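Local coordinates for PF14_0633 protein (Plasmodium falciparum, PDB 3IGM) that binds a specific DNA sequence through its AP2 domain, as a domain-swapped dimer, and probably acts in the nucleus as a transcription factor, at residues F23-G27 and A28-S32; S6-P9 and G10-W13; F54-T57 and V58-N61. One frame throughout, in Å; residues are numbered along the deposited sequence.

Contact 1: residues F23-G27 and A28-S32; sequences FFYDG and ASRRS. With nucleotides of chain B; nucleotides of chain C.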
loop_
_atom_site.group_PDB
_atom_site.type_symbol
_atom_site.label_atom_id
_atom_site.label_comp_id
_atom_site.label_asym_id
_atom_site.label_seq_id
_atom_site.Cartn_x
_atom_site.Cartn_y
_atom_site.Cartn_z
ATOM N N PHE A 23 -2.475 -13.087 -14.995
ATOM C CA PHE A 23 -3.592 -13.811 -15.579
ATOM C C PHE A 23 -3.060 -14.653 -16.714
ATOM O O PHE A 23 -2.290 -14.172 -17.533
ATOM C CB PHE A 23 -4.674 -12.835 -16.076
ATOM C CG PHE A 23 -5.479 -12.223 -14.959
ATOM C CD1 PHE A 23 -6.691 -12.797 -14.563
ATOM C CD2 PHE A 23 -5.005 -11.106 -14.277
ATOM C CE1 PHE A 23 -7.424 -12.265 -13.517
ATOM C CE2 PHE A 23 -5.730 -10.560 -13.216
ATOM C CZ PHE A 23 -6.951 -11.138 -12.837
ATOM N N PHE A 24 -3.457 -15.917 -16.749
ATOM C CA PHE A 24 -2.908 -16.864 -17.717
ATOM C C PHE A 24 -3.981 -17.868 -18.100
ATOM O O PHE A 24 -4.915 -18.117 -17.334
ATOM C CB PHE A 24 -1.661 -17.591 -17.142
ATOM C CG PHE A 24 -1.937 -18.416 -15.895
ATOM C CD1 PHE A 24 -2.076 -19.804 -15.969
ATOM C CD2 PHE A 24 -2.039 -17.812 -14.652
ATOM C CE1 PHE A 24 -2.325 -20.566 -14.814
ATOM C CE2 PHE A 24 -2.292 -18.561 -13.498
ATOM C CZ PHE A 24 -2.430 -19.936 -13.576
ATOM N N TYR A 25 -3.843 -18.444 -19.283
ATOM C CA TYR A 25 -4.741 -19.512 -19.697
ATOM C C TYR A 25 -4.199 -20.880 -19.304
ATOM O O TYR A 25 -3.010 -21.158 -19.472
ATOM C CB TYR A 25 -5.057 -19.417 -21.195
ATOM C CG TYR A 25 -6.080 -18.334 -21.465
ATOM C CD1 TYR A 25 -7.445 -18.573 -21.284
ATOM C CD2 TYR A 25 -5.682 -17.054 -21.849
ATOM C CE1 TYR A 25 -8.387 -17.562 -21.500
ATOM C CE2 TYR A 25 -6.618 -16.046 -22.077
ATOM C CZ TYR A 25 -7.963 -16.308 -21.899
ATOM O OH TYR A 25 -8.877 -15.306 -22.126
ATOM N N ASP A 26 -5.074 -21.706 -18.733
ATOM C CA ASP A 26 -4.737 -23.085 -18.390
ATOM C C ASP A 26 -5.697 -23.968 -19.185
ATOM O O ASP A 26 -6.801 -24.281 -18.728
ATOM C CB ASP A 26 -4.876 -23.288 -16.875
ATOM C CG ASP A 26 -4.587 -24.712 -16.422
ATOM O OD1 ASP A 26 -4.700 -24.965 -15.204
ATOM O OD2 ASP A 26 -4.255 -25.579 -17.254
ATOM N N GLY A 27 -5.258 -24.367 -20.378
ATOM C CA GLY A 27 -6.162 -24.922 -21.389
ATOM C C GLY A 27 -7.096 -23.794 -21.800
ATOM O O GLY A 27 -6.636 -22.717 -22.206
ATOM N N ALA A 28 -8.402 -24.020 -21.650
ATOM C CA ALA A 28 -9.407 -22.982 -21.911
ATOM C C ALA A 28 -9.662 -22.056 -20.709
ATOM O O ALA A 28 -10.131 -20.926 -20.879
ATOM C CB ALA A 28 -10.703 -23.617 -22.369
ATOM N N SER A 29 -9.332 -22.538 -19.509
ATOM C CA SER A 29 -9.662 -21.862 -18.245
ATOM C C SER A 29 -8.737 -20.692 -17.897
ATOM O O SER A 29 -7.525 -20.876 -17.735
ATOM C CB SER A 29 -9.685 -22.877 -17.086
ATOM O OG SER A 29 -10.441 -24.036 -17.412
ATOM N N ARG A 30 -9.318 -19.498 -17.774
ATOM C CA ARG A 30 -8.581 -18.311 -17.353
ATOM C C ARG A 30 -8.393 -18.278 -15.832
ATOM O O ARG A 30 -9.347 -18.446 -15.054
ATOM C CB ARG A 30 -9.258 -17.021 -17.826
ATOM C CG ARG A 30 -8.329 -15.807 -17.764
ATOM C CD ARG A 30 -9.050 -14.565 -18.229
ATOM N NE ARG A 30 -8.149 -13.433 -18.438
ATOM C CZ ARG A 30 -8.532 -12.156 -18.409
ATOM N NH1 ARG A 30 -9.806 -11.828 -18.163
ATOM N NH2 ARG A 30 -7.636 -11.200 -18.616
ATOM N N ARG A 31 -7.150 -18.053 -15.428
ATOM C CA ARG A 31 -6.744 -18.180 -14.030
ATOM C C ARG A 31 -5.861 -17.017 -13.653
ATOM O O ARG A 31 -5.410 -16.275 -14.518
ATOM C CB ARG A 31 -6.010 -19.515 -13.807
ATOM C CG ARG A 31 -6.879 -20.750 -14.053
ATOM C CD ARG A 31 -6.143 -22.053 -13.765
ATOM N NE ARG A 31 -6.008 -22.290 -12.332
ATOM C CZ ARG A 31 -5.333 -23.303 -11.787
ATOM N NH1 ARG A 31 -4.699 -24.187 -12.559
ATOM N NH2 ARG A 31 -5.287 -23.428 -10.461
ATOM N N SER A 32 -5.629 -16.838 -12.358
ATOM C CA SER A 32 -4.750 -15.766 -11.894
ATOM C C SER A 32 -3.863 -16.188 -10.733
ATOM O O SER A 32 -4.235 -17.035 -9.923
ATOM C CB SER A 32 -5.558 -14.516 -11.529
ATOM O OG SER A 32 -6.295 -14.707 -10.335
ATOM P P DA B 4 -7.823 -19.723 -10.084
ATOM O OP1 DA B 4 -7.725 -21.179 -10.336
ATOM O OP2 DA B 4 -7.036 -18.733 -10.851
ATOM O "O5'" DA B 4 -9.358 -19.309 -10.242
ATOM C "C5'" DA B 4 -10.371 -19.875 -9.383
ATOM C "C4'" DA B 4 -11.728 -19.395 -9.872
ATOM O "O4'" DA B 4 -11.866 -17.982 -9.603
ATOM C "C3'" DA B 4 -11.956 -19.529 -11.373
ATOM O "O3'" DA B 4 -13.326 -19.867 -11.562
ATOM C "C2'" DA B 4 -11.581 -18.161 -11.958
ATOM C "C1'" DA B 4 -11.889 -17.211 -10.799
ATOM N N9 DA B 4 -10.967 -16.086 -10.615
ATOM C C8 DA B 4 -9.623 -16.037 -10.870
ATOM N N7 DA B 4 -9.071 -14.874 -10.591
ATOM C C5 DA B 4 -10.122 -14.105 -10.099
ATOM C C6 DA B 4 -10.225 -12.774 -9.632
ATOM N N6 DA B 4 -9.182 -11.929 -9.547
ATOM N N1 DA B 4 -11.454 -12.331 -9.230
ATOM C C2 DA B 4 -12.506 -13.150 -9.291
ATOM N N3 DA B 4 -12.531 -14.411 -9.722
ATOM C C4 DA B 4 -11.304 -14.839 -10.113
ATOM P P DC C 3 -4.678 -2.059 -16.075
ATOM O OP1 DC C 3 -4.807 -0.585 -16.087
ATOM O OP2 DC C 3 -3.334 -2.655 -15.844
ATOM O "O5'" DC C 3 -5.700 -2.665 -14.983
ATOM C "C5'" DC C 3 -6.883 -1.953 -14.646
ATOM C "C4'" DC C 3 -7.960 -2.798 -13.982
ATOM O "O4'" DC C 3 -8.268 -4.025 -14.694
ATOM C "C3'" DC C 3 -7.713 -3.195 -12.529
ATOM O "O3'" DC C 3 -8.824 -2.694 -11.851
ATOM C "C2'" DC C 3 -7.805 -4.713 -12.535
ATOM C "C1'" DC C 3 -8.772 -4.897 -13.707
ATOM N N1 DC C 3 -8.859 -6.305 -14.203
ATOM C C2 DC C 3 -10.116 -6.884 -14.448
ATOM O O2 DC C 3 -11.141 -6.225 -14.262
ATOM N N3 DC C 3 -10.174 -8.163 -14.892
ATOM C C4 DC C 3 -9.043 -8.849 -15.079
ATOM N N4 DC C 3 -9.139 -10.105 -15.504
ATOM C C5 DC C 3 -7.760 -8.278 -14.844
ATOM C C6 DC C 3 -7.708 -7.016 -14.406
ATOM P P DG C 2 -3.823 -7.801 -20.084
ATOM O OP1 DG C 2 -2.419 -7.513 -20.453
ATOM O OP2 DG C 2 -4.164 -8.890 -19.136
ATOM O "O5'" DG C 2 -4.454 -6.465 -19.474
ATOM C "C5'" DG C 2 -4.491 -5.189 -20.171
ATOM C "C4'" DG C 2 -5.323 -4.183 -19.364
ATOM O "O4'" DG C 2 -6.689 -4.659 -19.286
ATOM C "C3'" DG C 2 -4.921 -3.963 -17.903
ATOM O "O3'" DG C 2 -5.208 -2.623 -17.481
ATOM C "C2'" DG C 2 -5.770 -4.983 -17.138
ATOM C "C1'" DG C 2 -7.053 -4.984 -17.954
ATOM N N9 DG C 2 -7.751 -6.257 -18.064
ATOM C C8 DG C 2 -7.237 -7.515 -18.255
ATOM N N7 DG C 2 -8.153 -8.446 -18.348
ATOM C C5 DG C 2 -9.347 -7.750 -18.213
ATOM C C6 DG C 2 -10.685 -8.203 -18.234
ATOM O O6 DG C 2 -11.095 -9.358 -18.369
ATOM N N1 DG C 2 -11.591 -7.163 -18.056
ATOM C C2 DG C 2 -11.258 -5.838 -17.898
ATOM N N2 DG C 2 -12.267 -4.957 -17.752
ATOM N N3 DG C 2 -10.010 -5.396 -17.887
ATOM C C4 DG C 2 -9.115 -6.404 -18.048
#

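Contact 2: residues S6-P9 and G10-W13; sequences SGYP and GVSW. With nucleotides of chain C.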
loop_
_atom_site.group_PDB
_atom_site.type_symbol
_atom_site.label_atom_id
_atom_site.label_comp_id
_atom_site.label_asym_id
_atom_site.label_seq_id
_atom_site.Cartn_x
_atom_site.Cartn_y
_atom_site.Cartn_z
ATOM N N SER A 6 1.492 -2.388 -15.597
ATOM C CA SER A 6 2.674 -3.250 -15.481
ATOM C C SER A 6 3.656 -3.086 -16.631
ATOM O O SER A 6 4.868 -3.249 -16.447
ATOM C CB SER A 6 2.257 -4.718 -15.401
ATOM O OG SER A 6 1.718 -5.163 -16.633
ATOM N N GLY A 7 3.120 -2.783 -17.814
ATOM C CA GLY A 7 3.896 -2.793 -19.047
ATOM C C GLY A 7 4.178 -4.195 -19.566
ATOM O O GLY A 7 5.093 -4.387 -20.365
ATOM N N TYR A 8 3.403 -5.182 -19.117
ATOM C CA TYR A 8 3.575 -6.553 -19.594
ATOM C C TYR A 8 2.252 -7.298 -19.762
ATOM O O TYR A 8 1.433 -7.297 -18.852
ATOM C CB TYR A 8 4.523 -7.342 -18.678
ATOM C CG TYR A 8 5.028 -8.595 -19.349
ATOM C CD1 TYR A 8 4.427 -9.823 -19.106
ATOM C CD2 TYR A 8 6.080 -8.540 -20.274
ATOM C CE1 TYR A 8 4.871 -10.974 -19.735
ATOM C CE2 TYR A 8 6.533 -9.692 -20.918
ATOM C CZ TYR A 8 5.927 -10.904 -20.638
ATOM O OH TYR A 8 6.358 -12.044 -21.273
ATOM N N PRO A 9 2.044 -7.945 -20.928
ATOM C CA PRO A 9 0.801 -8.660 -21.223
ATOM C C PRO A 9 0.419 -9.683 -20.150
ATOM O O PRO A 9 1.194 -10.593 -19.843
ATOM C CB PRO A 9 1.111 -9.384 -22.541
ATOM C CG PRO A 9 2.152 -8.558 -23.191
ATOM C CD PRO A 9 2.975 -7.974 -22.076
ATOM N N GLY A 10 -0.769 -9.511 -19.577
ATOM C CA GLY A 10 -1.320 -10.477 -18.648
ATOM C C GLY A 10 -1.098 -10.099 -17.204
ATOM O O GLY A 10 -1.666 -10.720 -16.313
ATOM N N VAL A 11 -0.277 -9.083 -16.965
ATOM C CA VAL A 11 0.045 -8.668 -15.605
ATOM C C VAL A 11 -0.612 -7.335 -15.290
ATOM O O VAL A 11 -0.380 -6.343 -15.985
ATOM C CB VAL A 11 1.588 -8.553 -15.370
ATOM C CG1 VAL A 11 1.890 -8.040 -13.968
ATOM C CG2 VAL A 11 2.289 -9.897 -15.633
ATOM N N SER A 12 -1.418 -7.298 -14.233
ATOM C CA SER A 12 -2.112 -6.051 -13.872
ATOM C C SER A 12 -2.238 -5.832 -12.381
ATOM O O SER A 12 -2.369 -6.785 -11.600
ATOM C CB SER A 12 -3.493 -5.953 -14.535
ATOM O OG SER A 12 -4.260 -7.127 -14.344
ATOM N N TRP A 13 -2.190 -4.555 -12.010
ATOM C CA TRP A 13 -2.365 -4.116 -10.647
ATOM C C TRP A 13 -3.848 -4.160 -10.215
ATOM O O TRP A 13 -4.709 -3.524 -10.824
ATOM C CB TRP A 13 -1.797 -2.703 -10.503
ATOM C CG TRP A 13 -1.770 -2.183 -9.097
ATOM C CD1 TRP A 13 -2.556 -1.187 -8.576
ATOM C CD2 TRP A 13 -0.906 -2.612 -8.031
ATOM N NE1 TRP A 13 -2.238 -0.972 -7.260
ATOM C CE2 TRP A 13 -1.229 -1.828 -6.896
ATOM C CE3 TRP A 13 0.106 -3.580 -7.924
ATOM C CZ2 TRP A 13 -0.575 -1.982 -5.667
ATOM C CZ3 TRP A 13 0.755 -3.737 -6.703
ATOM C CH2 TRP A 13 0.413 -2.938 -5.590
ATOM P P DG C 2 -3.823 -7.801 -20.084
ATOM O OP1 DG C 2 -2.419 -7.513 -20.453
ATOM O OP2 DG C 2 -4.164 -8.890 -19.136
ATOM O "O5'" DG C 2 -4.454 -6.465 -19.474
ATOM C "C5'" DG C 2 -4.491 -5.189 -20.171
ATOM C "C4'" DG C 2 -5.323 -4.183 -19.364
ATOM O "O4'" DG C 2 -6.689 -4.659 -19.286
ATOM C "C3'" DG C 2 -4.921 -3.963 -17.903
ATOM O "O3'" DG C 2 -5.208 -2.623 -17.481
ATOM C "C2'" DG C 2 -5.770 -4.983 -17.138
ATOM C "C1'" DG C 2 -7.053 -4.984 -17.954
ATOM N N9 DG C 2 -7.751 -6.257 -18.064
ATOM C C8 DG C 2 -7.237 -7.515 -18.255
ATOM N N7 DG C 2 -8.153 -8.446 -18.348
ATOM C C5 DG C 2 -9.347 -7.750 -18.213
ATOM C C6 DG C 2 -10.685 -8.203 -18.234
ATOM O O6 DG C 2 -11.095 -9.358 -18.369
ATOM N N1 DG C 2 -11.591 -7.163 -18.056
ATOM C C2 DG C 2 -11.258 -5.838 -17.898
ATOM N N2 DG C 2 -12.267 -4.957 -17.752
ATOM N N3 DG C 2 -10.010 -5.396 -17.887
ATOM C C4 DG C 2 -9.115 -6.404 -18.048
ATOM P P DC C 3 -4.678 -2.059 -16.075
ATOM O OP1 DC C 3 -4.807 -0.585 -16.087
ATOM O OP2 DC C 3 -3.334 -2.655 -15.844
ATOM O "O5'" DC C 3 -5.700 -2.665 -14.983
ATOM C "C5'" DC C 3 -6.883 -1.953 -14.646
ATOM C "C4'" DC C 3 -7.960 -2.798 -13.982
ATOM O "O4'" DC C 3 -8.268 -4.025 -14.694
ATOM C "C3'" DC C 3 -7.713 -3.195 -12.529
ATOM O "O3'" DC C 3 -8.824 -2.694 -11.851
ATOM C "C2'" DC C 3 -7.805 -4.713 -12.535
ATOM C "C1'" DC C 3 -8.772 -4.897 -13.707
ATOM N N1 DC C 3 -8.859 -6.305 -14.203
ATOM C C2 DC C 3 -10.116 -6.884 -14.448
ATOM O O2 DC C 3 -11.141 -6.225 -14.262
ATOM N N3 DC C 3 -10.174 -8.163 -14.892
ATOM C C4 DC C 3 -9.043 -8.849 -15.079
ATOM N N4 DC C 3 -9.139 -10.105 -15.504
ATOM C C5 DC C 3 -7.760 -8.278 -14.844
ATOM C C6 DC C 3 -7.708 -7.016 -14.406
#

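Contact 3: residues F54-T57 and V58-N61; sequences FMKT and VENN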
loop_
_atom_site.group_PDB
_atom_site.type_symbol
_atom_site.label_atom_id
_atom_site.label_comp_id
_atom_site.label_asym_id
_atom_site.label_seq_id
_atom_site.Cartn_x
_atom_site.Cartn_y
_atom_site.Cartn_z
ATOM N N PHE A 54 3.409 9.400 15.449
ATOM C CA PHE A 54 3.308 10.809 15.074
ATOM C C PHE A 54 2.004 11.433 15.572
ATOM O O PHE A 54 1.991 12.584 16.017
ATOM C CB PHE A 54 3.444 11.044 13.563
ATOM C CG PHE A 54 3.082 12.453 13.154
ATOM C CD1 PHE A 54 3.964 13.508 13.395
ATOM C CD2 PHE A 54 1.836 12.734 12.591
ATOM C CE1 PHE A 54 3.619 14.817 13.057
ATOM C CE2 PHE A 54 1.485 14.030 12.248
ATOM C CZ PHE A 54 2.377 15.077 12.478
ATOM N N MET A 55 0.916 10.672 15.462
ATOM C CA MET A 55 -0.404 11.124 15.898
ATOM C C MET A 55 -0.397 11.538 17.371
ATOM O O MET A 55 -1.008 12.543 17.738
ATOM C CB MET A 55 -1.462 10.040 15.639
ATOM C CG MET A 55 -2.887 10.465 15.965
ATOM S SD MET A 55 -3.403 11.961 15.094
ATOM C CE MET A 55 -3.799 11.263 13.537
ATOM N N LYS A 56 0.309 10.763 18.194
ATOM C CA LYS A 56 0.417 11.007 19.636
ATOM C C LYS A 56 1.165 12.302 19.959
ATOM O O LYS A 56 0.842 12.988 20.940
ATOM C CB LYS A 56 1.092 9.823 20.326
ATOM C CG LYS A 56 0.248 8.561 20.345
ATOM C CD LYS A 56 0.866 7.485 21.223
ATOM C CE LYS A 56 -0.050 6.272 21.329
ATOM N NZ LYS A 56 -1.342 6.607 22.005
ATOM N N THR A 57 2.156 12.615 19.121
ATOM C CA THR A 57 2.928 13.857 19.170
ATOM C C THR A 57 2.038 15.084 18.993
ATOM O O THR A 57 2.330 16.167 19.516
ATOM C CB THR A 57 4.006 13.848 18.056
ATOM O OG1 THR A 57 5.084 12.991 18.444
ATOM C CG2 THR A 57 4.546 15.246 17.766
ATOM N N VAL A 58 0.941 14.896 18.268
ATOM C CA VAL A 58 0.096 16.004 17.853
ATOM C C VAL A 58 -1.307 15.968 18.515
ATOM O O VAL A 58 -2.266 16.593 18.041
ATOM C CB VAL A 58 0.085 16.084 16.301
ATOM C CG1 VAL A 58 -0.880 15.077 15.676
ATOM C CG2 VAL A 58 -0.177 17.487 15.846
ATOM N N GLU A 59 -1.402 15.255 19.635
ATOM C CA GLU A 59 -2.650 15.170 20.403
ATOM C C GLU A 59 -2.707 16.206 21.522
ATOM O O GLU A 59 -2.683 15.869 22.712
ATOM C CB GLU A 59 -2.851 13.762 20.960
ATOM C CG GLU A 59 -3.404 12.791 19.943
ATOM C CD GLU A 59 -3.343 11.349 20.400
ATOM O OE1 GLU A 59 -2.835 11.066 21.510
ATOM O OE2 GLU A 59 -3.810 10.487 19.635
ATOM N N ASN A 60 -2.762 17.473 21.113
ATOM C CA ASN A 60 -2.837 18.614 22.025
ATOM C C ASN A 60 -3.581 19.766 21.360
ATOM O O ASN A 60 -3.901 19.704 20.171
ATOM C CB ASN A 60 -1.436 19.033 22.497
ATOM C CG ASN A 60 -0.545 19.494 21.355
ATOM O OD1 ASN A 60 -0.597 20.655 20.943
ATOM N ND2 ASN A 60 0.285 18.587 20.843
ATOM N N ASN A 61 -3.872 20.813 22.125
ATOM C CA ASN A 61 -4.596 21.969 21.584
ATOM C C ASN A 61 -3.749 23.215 21.263
ATOM O O ASN A 61 -4.268 24.212 20.745
ATOM C CB ASN A 61 -5.828 22.315 22.442
ATOM C CG ASN A 61 -5.508 22.532 23.924
ATOM O OD1 ASN A 61 -6.425 22.698 24.729
ATOM N ND2 ASN A 61 -4.225 22.539 24.287
HETATM O O HOH W 1 -0.319 11.416 22.975
#

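Contact 1: residues F23-G27 and A28-S32
Arg31 and Asp26 meet on one side of a two-stranded antiparallel ribbon, and the arginine can be followed atom by atom. Its CB sits over one face of the Phe24 ring, 4.0 Å from the ring centroid, a CH-pi contact. CG runs on beside the phosphate of DA4 of chain B, and CD touches both CB and OD1 of Asp26. The chain then bends (chi3 75°), which brings the guanidinium between two anions. NH1 donates a hydrogen bond to Asp26 OD1 at 2.8 Å, in a salt bridge whose carboxylate and guanidinium planes are nearly coplanar, while NE donates to OP1 of DA4 at 2.9 Å. NH2 adds a weak bond to the same oxygen. Held at two parts of its edge, the group is probably fixed in rotation.

The ribbon is the hairpin of strands 19-26 and 29-35 in the AP2 domain, closed by a type II' turn from Asp26 to Ser29. Phe24 and Arg31 form a hydrogen-bonded pair, and the neighbouring pairs send Phe23, Tyr25, Arg30 and Ser32 to the other side, toward the bases. Arg30, with CG anti to its backbone N and the chain extended to NE, passes over the Tyr25 ring and reads DG2 of chain C by two hydrogen bonds, NH1 to O6 and NH2 to N7, each 2.8 Å. Ser32 CB lies over one face of the Phe23 ring and N4 of DC3 of chain C over the opposite one. Ser32 OG donates to N7 of DA4 at 2.8 Å, and Ser32 N donates to its OP2.

Contact 2: residues S6-P9 and G10-W13
A type II beta turn from Tyr8 to Val11 leads into strand 11-14, the first strand of the three-stranded AP2 sheet, and an ST turn at Ser6 precedes it. The beta turn is closed by Val11 N, which donates to Tyr8 O at 3.1 Å. In the ST turn Ser6 OG accepts from Tyr8 N at 3.0 Å. Ser6 OG stands between its own backbone N and carbonyl carbon (chi1 69°), the rotation that turns the hydroxyl toward Tyr8 N. The same hydroxyl is modelled very close to Val11 O, across the loop, so a hydrogen bond there is doubtful.

Beside these polar links, Ser6 CB rests against Val11 CG1 at 3.6 Å, and Val11 CG2 comes to the edge of the Tyr8 ring at 4.1 Å from CD1. One branch of the valine thus packs on the serine and the other on the tyrosine, whose ring also carries Pro9 CD over a face. The second subunit adds to this layer, its Ala51 packing on Val11 and its Lys56 on Tyr8.

At phi 98°, Gly10 takes the positive angle that the third position of a type II turn needs. The turn also presents its backbone to the DNA: Gly10 N donates to OP1 of DG2 of chain C at 2.7 Å, with an N-H...O angle of 166°.

Contact 3: residues F54-T57 and V58-N61
Val58 CG1 presses on the C-terminal part of helix 40-57, 3.3 Å from Met55 O, in the close-packed half of the contact. The branch lies between its own backbone N and carbonyl carbon (chi1 81°), a rotation that turns it back over the carbonyls of Phe54 and Met55. There it meets Met55 SD at 4.1 Å, and Phe54 CE2 comes within 4.3 Å of Val58 CG1. The bend of Met55 at chi2 (56°) sets the sulfur facing the valine. Glu59 CG also belongs to this part, 3.3 Å from Met55 O. Underneath, Val58 N donates to Met55 O at 3.1 Å from well above the carbonyl plane, and only weakly to Phe54 O.

This helix of the AP2 domain runs out here into the loop that follows it. In the domain-swapped dimer this end packs on the second subunit: Phe54 stands edge-to-face with Phe24 of that subunit, which Val58 also touches, and Met55 lies against its Gly10.

The outer ends of Lys56 and Glu59 are looser and wetter. Their side chains run side by side in the same direction, yet Lys56 NZ and Glu59 OE1 remain 4.7 Å apart, not in contact. A water joins the Lys56 backbone to the glutamate, donating to Lys56 O at 2.8 Å and to Glu59 OE1 at 2.9 Å. Tyr8 OH of the second subunit takes up the other polar ends by hydrogen bonds with both Lys56 NZ and Glu59 OE2. The backbone bond on this side, from Glu59 N to Lys56 O, is weak.

Contacts 1 and 2 are neighbours in one sheet: their centres are 15 Å apart, and Phe23 N lies 2.8 Å from Gly10 O, a probable hydrogen bond joining strands 19-26 and 11-14. Both touch the DNA, and DG2 of chain C is shared, its base met by contact 1 and its phosphate by contact 2. Contact 3 lies on the other side of the chain's centre, its centre about 50 Å from that of contact 1 and its nearest atom about 25 Å from the nucleic acid. The domain swap nevertheless relates them: Phe54, Met55 and Val58 of one subunit pack on the sheet region of the other, and Lys56 and Glu59 bond its Tyr8.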